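Local structure of p1 (Rice yellow mottle virus, 6TY0) at residues A[60-65]-A[69-74]; A[15-20]-A[48-53]. The protein suppresses RNA silencing for the virus and probably binds RNA, this chain being its N-terminal part with a zinc finger. One frame throughout, in Å; residues are numbered along the deposited sequence.

Interaction 1: residues A[60-65]-A[69-74]. With ZN (zinc ion), chain C.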
loop_
_atom_site.group_PDB
_atom_site.type_symbol
_atom_site.label_atom_id
_atom_site.label_comp_id
_atom_site.label_asym_id
_atom_site.label_seq_id
_atom_site.Cartn_x
_atom_site.Cartn_y
_atom_site.Cartn_z
ATOM N N VAL A 60 -4.845 2.150 8.290
ATOM C CA VAL A 60 -5.551 3.108 7.481
ATOM C C VAL A 60 -6.416 2.311 6.534
ATOM O O VAL A 60 -5.908 1.511 5.755
ATOM C CB VAL A 60 -4.593 4.040 6.731
ATOM C CG1 VAL A 60 -5.343 5.138 5.983
ATOM C CG2 VAL A 60 -3.580 4.673 7.689
ATOM N N SER A 61 -7.723 2.546 6.630
ATOM C CA SER A 61 -8.725 1.894 5.830
ATOM C C SER A 61 -9.366 2.883 4.893
ATOM O O SER A 61 -9.721 3.991 5.279
ATOM C CB SER A 61 -9.850 1.339 6.731
ATOM O OG SER A 61 -9.259 0.510 7.720
ATOM N N PHE A 62 -9.608 2.433 3.678
ATOM C CA PHE A 62 -10.368 3.210 2.691
ATOM C C PHE A 62 -11.573 2.385 2.268
ATOM O O PHE A 62 -11.464 1.186 2.024
ATOM C CB PHE A 62 -9.530 3.501 1.448
ATOM C CG PHE A 62 -8.257 4.229 1.718
ATOM C CD1 PHE A 62 -7.177 3.584 2.296
ATOM C CD2 PHE A 62 -8.121 5.542 1.363
ATOM C CE1 PHE A 62 -5.983 4.242 2.517
ATOM C CE2 PHE A 62 -6.935 6.227 1.571
ATOM C CZ PHE A 62 -5.852 5.576 2.140
ATOM N N ALA A 63 -12.730 3.012 2.203
ATOM C CA ALA A 63 -13.912 2.320 1.647
ATOM C C ALA A 63 -14.795 3.324 0.915
ATOM O O ALA A 63 -15.034 4.403 1.460
ATOM C CB ALA A 63 -14.693 1.697 2.774
ATOM N N CYS A 64 -15.295 2.969 -0.278
ATOM C CA CYS A 64 -16.242 3.855 -1.014
ATOM C C CYS A 64 -17.644 3.738 -0.434
ATOM O O CYS A 64 -18.143 2.639 -0.220
ATOM C CB CYS A 64 -16.315 3.499 -2.503
ATOM S SG CYS A 64 -17.302 4.647 -3.555
ATOM N N THR A 65 -18.305 4.857 -0.217
ATOM C CA THR A 65 -19.709 4.850 0.214
ATOM C C THR A 65 -20.728 4.478 -0.890
ATOM O O THR A 65 -21.891 4.228 -0.579
ATOM C CB THR A 65 -20.056 6.213 0.773
ATOM O OG1 THR A 65 -19.776 7.199 -0.223
ATOM C CG2 THR A 65 -19.190 6.511 2.006
ATOM N N ALA A 69 -15.653 -0.681 -3.342
ATOM C CA ALA A 69 -14.208 -0.529 -3.402
ATOM C C ALA A 69 -13.672 -0.303 -1.973
ATOM O O ALA A 69 -14.253 0.452 -1.204
ATOM C CB ALA A 69 -13.871 0.634 -4.263
ATOM N N HIS A 70 -12.579 -0.959 -1.629
ATOM C CA HIS A 70 -11.998 -0.798 -0.317
ATOM C C HIS A 70 -10.517 -1.142 -0.344
ATOM O O HIS A 70 -10.047 -1.820 -1.260
ATOM C CB HIS A 70 -12.750 -1.682 0.683
ATOM C CG HIS A 70 -12.609 -3.132 0.410
ATOM N ND1 HIS A 70 -13.354 -3.796 -0.540
ATOM C CD2 HIS A 70 -11.781 -4.063 0.960
ATOM C CE1 HIS A 70 -12.998 -5.069 -0.562
ATOM N NE2 HIS A 70 -12.033 -5.254 0.330
ATOM N N TYR A 71 -9.791 -0.694 0.681
ATOM C CA TYR A 71 -8.340 -0.919 0.763
ATOM C C TYR A 71 -7.933 -0.720 2.225
ATOM O O TYR A 71 -8.464 0.132 2.914
ATOM C CB TYR A 71 -7.601 0.061 -0.182
ATOM C CG TYR A 71 -6.106 0.036 -0.066
ATOM C CD1 TYR A 71 -5.400 -1.094 -0.382
ATOM C CD2 TYR A 71 -5.402 1.160 0.352
ATOM C CE1 TYR A 71 -4.030 -1.138 -0.253
ATOM C CE2 TYR A 71 -4.019 1.140 0.463
ATOM C CZ TYR A 71 -3.352 0.003 0.133
ATOM O OH TYR A 71 -2.033 -0.044 0.282
ATOM N N TYR A 72 -7.024 -1.561 2.700
ATOM C CA TYR A 72 -6.536 -1.556 4.071
ATOM C C TYR A 72 -5.011 -1.651 4.000
ATOM O O TYR A 72 -4.428 -2.516 3.280
ATOM C CB TYR A 72 -7.140 -2.747 4.868
ATOM C CG TYR A 72 -6.581 -2.900 6.264
ATOM C CD1 TYR A 72 -5.388 -3.594 6.478
ATOM C CD2 TYR A 72 -7.193 -2.287 7.358
ATOM C CE1 TYR A 72 -4.849 -3.701 7.741
ATOM C CE2 TYR A 72 -6.658 -2.396 8.645
ATOM C CZ TYR A 72 -5.497 -3.107 8.829
ATOM O OH TYR A 72 -4.914 -3.213 10.091
ATOM N N THR A 73 -4.349 -0.726 4.681
ATOM C CA THR A 73 -2.911 -0.835 4.947
ATOM C C THR A 73 -2.620 -0.492 6.380
ATOM O O THR A 73 -3.423 0.135 7.108
ATOM C CB THR A 73 -2.005 0.209 4.281
ATOM O OG1 THR A 73 -2.739 1.343 3.796
ATOM C CG2 THR A 73 -1.168 -0.411 3.337
ATOM N N SER A 74 -1.402 -0.810 6.753
ATOM C CA SER A 74 -0.944 -0.488 8.063
ATOM C C SER A 74 0.612 -0.364 8.057
ATOM O O SER A 74 1.316 -0.755 7.090
ATOM C CB SER A 74 -1.428 -1.566 8.979
ATOM O OG SER A 74 -0.773 -2.751 8.576
HETATM ZN ZN ZN C . -16.850 3.766 -5.587
#
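Phe62 and Tyr71 lie side by side and point the same way, from the same face of two antiparallel strands. Their rings meet obliquely, with planes at 37° and centroids 5.7 Å apart. The touching atoms are Phe62 CD1 and Tyr71 CD2, 3.6 Å apart, and CD1 comes in at the edge of the tyrosine ring. The two side chains take different first torsions, and this brings CD1 of Phe62 to CD2 of Tyr71. Trp36, His32 and Phe88 also meet the Phe62 ring, and Tyr71 OH is hydrogen-bonded to Trp31 O and to Tyr71 OH of the second subunit. On the other face Ser61 OG sits at the edge of the Tyr72 ring, 3.5 Å from its CD2.

The two strands form a beta hairpin. Val60–Thr73 and Phe62–Tyr71 are hydrogen-bonded pairs, and Ser61–Tyr72 and Ala63–His70 are non-hydrogen-bonded ones. The bond from Phe62 N to Tyr71 O is 2.7 Å and nearly straight. The return bond from Tyr71 N to Phe62 O is more bent, at 151°. Thr73 OG1 is buried here without a polar partner.

At the turn end Cys64 N bonds to Ala69 O at 2.9 Å. Cys64 SG is turned anti to the backbone N (chi1 -173°) and binds zinc at 2.3 Å. Cys67, Cys92 and Cys95 complete this four-cysteine site.

Interaction 2: residues A[15-20]-A[48-53]; sequences AAKANA and ADFNPE
Ala18 lies over one face of the Phe50 ring. Its CB is 3.6 Å from Phe50 CG. Its CA sits 3.9 Å from the ring centroid and 19° off the ring normal, a CH-pi contact. Phe50 CG is anti to the backbone N (chi1 173°), which carries the ring across to the helix. Lys17 O approaches the ring obliquely, 4.0 Å from Phe50 CE2.

Beside the ring, the aliphatic part of Lys17 crosses Pro52 at about a right angle. Lys17 CD and Pro52 CD are 4.1 Å apart. The lysine chain starts extended and bends further out, at chi3 and chi4. No hydrogen bond joins the two segments.

Further out, Thr14 OG1, just before the helix segment, bonds to Phe50 N. Tyr79 touches the phenylalanine side chain, and Pro10 touches Ala18. Asp49 is held by Thr11 OG1 through OD1 and by Asn82 ND2 through OD2.

At Pro52 and Glu53 the chain turns a corner. Asn51 OD1 accepts from Glu53 N at 3.0 Å, with the donor in the carbonyl plane. This is an Asx turn. The whole is apolar packing of a short helix on the end of a sheet strand, away from the four-cysteine zinc site.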
loop_
_atom_site.group_PDB
_atom_site.type_symbol
_atom_site.label_atom_id
_atom_site.label_comp_id
_atom_site.label_asym_id
_atom_site.label_seq_id
_atom_site.Cartn_x
_atom_site.Cartn_y
_atom_site.Cartn_z
ATOM N N ALA A 15 2.354 13.177 27.373
ATOM C CA ALA A 15 3.213 14.165 26.729
ATOM C C ALA A 15 4.449 14.528 27.561
ATOM O O ALA A 15 5.492 14.882 26.999
ATOM C CB ALA A 15 2.436 15.420 26.397
ATOM N N ALA A 16 4.330 14.448 28.888
ATOM C CA ALA A 16 5.422 14.863 29.781
ATOM C C ALA A 16 6.556 13.874 29.652
ATOM O O ALA A 16 7.706 14.259 29.480
ATOM C CB ALA A 16 4.933 14.931 31.230
ATOM N N LYS A 17 6.221 12.591 29.682
ATOM C CA LYS A 17 7.212 11.558 29.502
ATOM C C LYS A 17 7.893 11.678 28.130
ATOM O O LYS A 17 9.103 11.466 28.010
ATOM C CB LYS A 17 6.589 10.185 29.667
ATOM C CG LYS A 17 7.619 9.105 29.897
ATOM C CD LYS A 17 6.962 7.766 30.190
ATOM C CE LYS A 17 6.439 7.653 31.627
ATOM N NZ LYS A 17 7.394 6.906 32.498
ATOM N N ALA A 18 7.124 12.050 27.105
ATOM C CA ALA A 18 7.684 12.170 25.756
ATOM C C ALA A 18 8.650 13.339 25.703
ATOM O O ALA A 18 9.746 13.214 25.161
ATOM C CB ALA A 18 6.593 12.345 24.715
ATOM N N ASN A 19 8.244 14.479 26.235
ATOM C CA ASN A 19 9.191 15.584 26.349
ATOM C C ASN A 19 10.438 15.244 27.173
ATOM O O ASN A 19 11.546 15.568 26.760
ATOM C CB ASN A 19 8.503 16.849 26.819
ATOM C CG ASN A 19 7.629 17.435 25.728
ATOM O OD1 ASN A 19 7.026 16.698 24.953
ATOM N ND2 ASN A 19 7.591 18.749 25.631
ATOM N N ALA A 20 10.270 14.498 28.262
ATOM C CA ALA A 20 11.411 14.071 29.096
ATOM C C ALA A 20 12.513 13.467 28.263
ATOM O O ALA A 20 13.674 13.818 28.442
ATOM C CB ALA A 20 10.985 13.078 30.184
ATOM N N ALA A 48 -1.741 9.919 20.044
ATOM C CA ALA A 48 -1.654 8.597 20.608
ATOM C C ALA A 48 -0.774 8.613 21.843
ATOM O O ALA A 48 -0.122 9.623 22.148
ATOM C CB ALA A 48 -1.073 7.640 19.582
ATOM N N ASP A 49 -0.700 7.464 22.505
ATOM C CA ASP A 49 0.009 7.351 23.780
ATOM C C ASP A 49 1.483 7.040 23.599
ATOM O O ASP A 49 1.830 5.928 23.201
ATOM C CB ASP A 49 -0.577 6.228 24.629
ATOM C CG ASP A 49 -1.947 6.586 25.213
ATOM O OD1 ASP A 49 -2.215 7.774 25.543
ATOM O OD2 ASP A 49 -2.748 5.638 25.307
ATOM N N PHE A 50 2.332 8.002 23.952
ATOM C CA PHE A 50 3.761 7.762 23.929
ATOM C C PHE A 50 4.080 6.655 24.922
ATOM O O PHE A 50 3.560 6.617 26.017
ATOM C CB PHE A 50 4.555 9.019 24.236
ATOM C CG PHE A 50 6.032 8.757 24.371
ATOM C CD1 PHE A 50 6.833 8.625 23.238
ATOM C CD2 PHE A 50 6.624 8.619 25.626
ATOM C CE1 PHE A 50 8.177 8.343 23.335
ATOM C CE2 PHE A 50 7.986 8.356 25.725
ATOM C CZ PHE A 50 8.760 8.220 24.580
ATOM N N ASN A 51 4.918 5.732 24.526
ATOM C CA ASN A 51 5.363 4.710 25.419
ATOM C C ASN A 51 6.751 4.261 25.016
ATOM O O ASN A 51 6.940 3.839 23.878
ATOM C CB ASN A 51 4.430 3.528 25.351
ATOM C CG ASN A 51 4.808 2.458 26.347
ATOM O OD1 ASN A 51 5.945 1.999 26.401
ATOM N ND2 ASN A 51 3.852 2.056 27.143
ATOM N N PRO A 52 7.727 4.319 25.945
ATOM C CA PRO A 52 9.131 4.150 25.531
ATOM C C PRO A 52 9.551 2.766 25.160
ATOM O O PRO A 52 10.617 2.616 24.609
ATOM C CB PRO A 52 9.937 4.621 26.750
ATOM C CG PRO A 52 8.972 4.614 27.884
ATOM C CD PRO A 52 7.622 4.913 27.288
ATOM N N GLU A 53 8.742 1.767 25.467
ATOM C CA GLU A 53 9.067 0.363 25.206
ATOM C C GLU A 53 8.168 -0.357 24.204
ATOM O O GLU A 53 8.371 -1.545 23.985
ATOM C CB GLU A 53 8.911 -0.478 26.481
ATOM C CG GLU A 53 9.679 0.001 27.673
ATOM C CD GLU A 53 11.099 0.369 27.349
ATOM O OE1 GLU A 53 11.801 -0.351 26.573
ATOM O OE2 GLU A 53 11.486 1.409 27.894
#

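In the fold
From the N terminus, strand 2-10 leads into helix 15-21, where the first half of interaction 2 lies. Strand 26-32 and a long loop follow before strand 45-51 brings the second half. The contact closes a loop of 27 residues and ties the helix to the four-stranded sheet. The chain then turns into strand 54-64, which pairs with strand 70-77 in interaction 1. That contact closes only three residues, and it belongs to the three-stranded sheet beside the four-cysteine zinc. The two are in series, neither nested nor crossed. The centres of interactions 1 and 2 are about 29 Å apart. They lie on opposite sides of the chain's centre and do not touch.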